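Local structure of C alpha-dehydrogenase (Sphingobium sp. SYK-6, 4YAG) at residues R31-I37 against N57-L63. The protein is a short-chain dehydrogenase/reductase of the lignin beta-aryl ether cleavage pathway that binds NADH and probably oxidises a substrate alcohol to a ketone with NAD(+). Numbering follows the deposited sequence.
Sequences RLVLADI and NVHTIRL. With NAI (1,4-dihydronicotinamide adenine dinucleotide), chain C.
Strands 31-36 and 58-62 run parallel, their axes 4.6 Å apart at an angle of 18°, paired from Leu-32 with Val-58 to Asp-36 with Arg-62. Helix 39-51 links them in a beta-alpha-beta crossover of the Rossmann fold, with 58-62 as one edge strand of the parallel sheet. At the entry, Arg-31 (chi1 m, chi2 t, chi3 p) bends so that its NE donates to Asn-57 OD1 at 2.9 Å: two polar side chains suit this partly exposed end. Leu-32, in extended conformation, begins the parallel ladder: its N donates to Asn-57 O (2.8 Å) and its O accepts from His-59 N (2.9 Å). Its side chain shares a face with Leu-34 and Val-58, packing CD1 on Val-58 CG2 at 4.0 Å, and helix 16-27 covers both leucines. Val-33 turns to the other face, toward helix 68-82, where CG1 meets Ile-61 CD1 at 3.7 Å; beta-branched residues fit extended backbone well. Leu-34 repeats the pattern, N to His-59 O and O from Ile-61 N, both 2.8 Å, while CD1 lies 3.9 Å from Val-58 CG1. Small Ala-35 leaves space for Leu-63, whose p,p rotamer brings CD2 to 3.9 Å from Ala-35 CB. Asp-36 closes the ladder, N to Ile-61 O and O from Leu-63 N, both 3.0 Å. Its carboxylate (chi1 t) accepts NAI O2B on OD1 and O3B on OD2, each at 2.7 Å. Past it, Ile-37 N approaches adenine N3A to 3.2 Å, and Leu-63 O lies 3.3 Å from C2A. An acidic residue holding both hydroxyls of the adenosine ribose at this strand end is a known SDR feature, consistent with a preference for NAD(H), since a 2'-phosphate would meet its negative charge.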
loop_
_atom_site.group_PDB
_atom_site.type_symbol
_atom_site.label_atom_id
_atom_site.label_comp_id
_atom_site.label_asym_id
_atom_site.label_seq_id
_atom_site.Cartn_x
_atom_site.Cartn_y
_atom_site.Cartn_z
ATOM N N ARG A 31 -8.411 12.993 27.620
ATOM C CA ARG A 31 -9.204 13.998 26.940
ATOM C C ARG A 31 -9.140 13.712 25.461
ATOM O O ARG A 31 -8.187 13.088 24.987
ATOM C CB ARG A 31 -8.692 15.408 27.224
ATOM C CG ARG A 31 -8.653 15.719 28.704
ATOM C CD ARG A 31 -8.211 17.144 28.991
ATOM N NE ARG A 31 -9.302 18.099 28.787
ATOM C CZ ARG A 31 -9.124 19.357 28.390
ATOM N NH1 ARG A 31 -7.903 19.819 28.161
ATOM N NH2 ARG A 31 -10.160 20.164 28.229
ATOM N N LEU A 32 -10.143 14.168 24.727
ATOM C CA LEU A 32 -10.310 13.763 23.333
ATOM C C LEU A 32 -10.373 14.919 22.353
ATOM O O LEU A 32 -11.001 15.940 22.616
ATOM C CB LEU A 32 -11.604 12.976 23.158
ATOM C CG LEU A 32 -11.815 11.762 24.056
ATOM C CD1 LEU A 32 -13.224 11.235 23.826
ATOM C CD2 LEU A 32 -10.756 10.717 23.793
ATOM N N VAL A 33 -9.771 14.701 21.183
ATOM C CA VAL A 33 -10.049 15.501 20.012
ATOM C C VAL A 33 -10.543 14.541 18.949
ATOM O O VAL A 33 -9.814 13.610 18.553
ATOM C CB VAL A 33 -8.805 16.253 19.516
ATOM C CG1 VAL A 33 -9.087 16.984 18.217
ATOM C CG2 VAL A 33 -8.335 17.201 20.562
ATOM N N LEU A 34 -11.787 14.734 18.529
ATOM C CA LEU A 34 -12.394 13.906 17.491
ATOM C C LEU A 34 -12.337 14.673 16.174
ATOM O O LEU A 34 -12.853 15.781 16.065
ATOM C CB LEU A 34 -13.838 13.559 17.842
ATOM C CG LEU A 34 -14.063 13.006 19.243
ATOM C CD1 LEU A 34 -15.527 12.698 19.456
ATOM C CD2 LEU A 34 -13.229 11.783 19.514
ATOM N N ALA A 35 -11.684 14.078 15.178
ATOM C CA ALA A 35 -11.510 14.689 13.878
ATOM C C ALA A 35 -12.285 13.842 12.864
ATOM O O ALA A 35 -12.136 12.632 12.801
ATOM C CB ALA A 35 -10.029 14.760 13.503
ATOM N N ASP A 36 -13.136 14.482 12.088
ATOM C CA ASP A 36 -14.048 13.742 11.207
ATOM C C ASP A 36 -14.490 14.644 10.071
ATOM O O ASP A 36 -14.636 15.866 10.240
ATOM C CB ASP A 36 -15.254 13.277 12.030
ATOM C CG ASP A 36 -15.940 12.053 11.462
ATOM O OD1 ASP A 36 -16.608 12.181 10.412
ATOM O OD2 ASP A 36 -15.820 10.965 12.090
ATOM N N ILE A 37 -14.793 14.041 8.933
ATOM C CA ILE A 37 -15.223 14.798 7.776
ATOM C C ILE A 37 -16.734 15.101 7.815
ATOM O O ILE A 37 -17.220 15.956 7.081
ATOM C CB ILE A 37 -14.829 14.038 6.461
ATOM C CG1 ILE A 37 -14.769 14.995 5.270
ATOM C CG2 ILE A 37 -15.779 12.892 6.192
ATOM C CD1 ILE A 37 -14.179 14.336 4.034
ATOM N N ASN A 57 -14.214 17.756 28.052
ATOM C CA ASN A 57 -13.041 16.933 27.771
ATOM C C ASN A 57 -13.027 16.381 26.352
ATOM O O ASN A 57 -12.246 15.486 26.050
ATOM C CB ASN A 57 -12.953 15.810 28.805
ATOM C CG ASN A 57 -12.533 16.331 30.152
ATOM O OD1 ASN A 57 -11.620 17.153 30.238
ATOM N ND2 ASN A 57 -13.226 15.906 31.207
ATOM N N VAL A 58 -13.876 16.944 25.493
ATOM C CA VAL A 58 -14.015 16.504 24.115
ATOM C C VAL A 58 -14.097 17.722 23.201
ATOM O O VAL A 58 -14.965 18.582 23.364
ATOM C CB VAL A 58 -15.267 15.649 23.908
ATOM C CG1 VAL A 58 -15.312 15.154 22.450
ATOM C CG2 VAL A 58 -15.265 14.473 24.874
ATOM N N HIS A 59 -13.141 17.806 22.278
ATOM C CA HIS A 59 -13.124 18.866 21.279
ATOM C C HIS A 59 -13.304 18.218 19.912
ATOM O O HIS A 59 -12.768 17.147 19.676
ATOM C CB HIS A 59 -11.788 19.606 21.321
ATOM C CG HIS A 59 -11.659 20.709 20.320
ATOM N ND1 HIS A 59 -12.516 21.793 20.285
ATOM C CD2 HIS A 59 -10.754 20.927 19.337
ATOM C CE1 HIS A 59 -12.151 22.613 19.320
ATOM N NE2 HIS A 59 -11.080 22.111 18.724
ATOM N N THR A 60 -14.047 18.860 19.017
ATOM C CA THR A 60 -14.277 18.313 17.690
ATOM C C THR A 60 -13.656 19.211 16.633
ATOM O O THR A 60 -13.672 20.430 16.746
ATOM C CB THR A 60 -15.768 18.150 17.385
ATOM O OG1 THR A 60 -16.420 19.399 17.573
ATOM C CG2 THR A 60 -16.379 17.111 18.325
ATOM N N ILE A 61 -13.129 18.571 15.600
ATOM C CA ILE A 61 -12.572 19.269 14.451
ATOM C C ILE A 61 -13.063 18.583 13.193
ATOM O O ILE A 61 -12.892 17.361 13.033
ATOM C CB ILE A 61 -11.023 19.234 14.430
ATOM C CG1 ILE A 61 -10.441 19.907 15.670
ATOM C CG2 ILE A 61 -10.484 19.931 13.176
ATOM C CD1 ILE A 61 -8.934 19.806 15.766
ATOM N N ARG A 62 -13.641 19.371 12.302
ATOM C CA ARG A 62 -14.058 18.870 10.998
ATOM C C ARG A 62 -12.876 18.966 10.029
ATOM O O ARG A 62 -12.332 20.070 9.801
ATOM C CB ARG A 62 -15.240 19.666 10.474
ATOM C CG ARG A 62 -15.748 19.139 9.135
ATOM C CD ARG A 62 -16.983 19.840 8.684
ATOM N NE ARG A 62 -17.366 19.431 7.335
ATOM C CZ ARG A 62 -17.027 20.077 6.220
ATOM N NH1 ARG A 62 -16.292 21.186 6.266
ATOM N NH2 ARG A 62 -17.434 19.610 5.048
ATOM N N LEU A 63 -12.503 17.836 9.434
ATOM C CA LEU A 63 -11.403 17.823 8.486
ATOM C C LEU A 63 -11.462 16.573 7.634
ATOM O O LEU A 63 -12.175 15.631 7.942
ATOM C CB LEU A 63 -10.043 17.912 9.185
ATOM C CG LEU A 63 -9.675 16.874 10.230
ATOM C CD1 LEU A 63 -9.353 15.507 9.638
ATOM C CD2 LEU A 63 -8.464 17.358 11.048
HETATM P PA NAI C . -17.622 4.647 10.348
HETATM O O1A NAI C . -18.016 5.204 9.008
HETATM O O2A NAI C . -18.740 4.386 11.338
HETATM O O5B NAI C . -16.555 5.577 11.032
HETATM C C5B NAI C . -15.578 6.200 10.250
HETATM C C4B NAI C . -15.650 7.659 10.466
HETATM O O4B NAI C . -14.509 8.188 9.716
HETATM C C3B NAI C . -16.864 8.332 10.000
HETATM O O3B NAI C . -17.458 9.160 11.021
HETATM C C2B NAI C . -16.443 9.088 8.836
HETATM O O2B NAI C . -17.209 10.280 8.607
HETATM C C1B NAI C . -15.020 9.349 9.050
HETATM N N9A NAI C . -14.286 9.607 7.839
HETATM C C8A NAI C . -14.390 8.969 6.621
HETATM N N7A NAI C . -13.571 9.541 5.728
HETATM C C5A NAI C . -12.895 10.564 6.341
HETATM C C6A NAI C . -11.939 11.506 5.960
HETATM N N6A NAI C . -11.513 11.564 4.626
HETATM N N1A NAI C . -11.470 12.405 6.863
HETATM C C2A NAI C . -11.927 12.392 8.137
HETATM N N3A NAI C . -12.848 11.511 8.556
HETATM C C4A NAI C . -13.348 10.602 7.689
HETATM O O3 NAI C . -16.908 3.277 9.987
HETATM P PN NAI C . -15.900 2.350 10.836
HETATM O O1N NAI C . -15.912 2.673 12.325
HETATM O O2N NAI C . -16.319 0.938 10.509
HETATM O O5D NAI C . -14.465 2.694 10.201
HETATM C C5D NAI C . -13.304 2.901 11.010
HETATM C C4D NAI C . -12.155 2.150 10.440
HETATM O O4D NAI C . -12.379 0.713 10.682
HETATM C C3D NAI C . -11.979 2.306 8.993
HETATM O O3D NAI C . -10.584 2.543 8.712
HETATM C C2D NAI C . -12.416 1.042 8.406
HETATM O O2D NAI C . -11.752 0.792 7.161
HETATM C C1D NAI C . -12.054 0.051 9.402
HETATM N N1N NAI C . -12.693 -1.212 9.423
HETATM C C2N NAI C . -14.016 -1.391 9.749
HETATM C C3N NAI C . -14.549 -2.670 9.775
HETATM C C7N NAI C . -15.980 -2.893 10.128
HETATM O O7N NAI C . -16.521 -4.014 10.018
HETATM N N7N NAI C . -16.711 -1.765 10.701
HETATM C C4N NAI C . -13.778 -3.784 9.487
HETATM C C5N NAI C . -12.437 -3.591 9.215
HETATM C C6N NAI C . -11.904 -2.327 9.196
#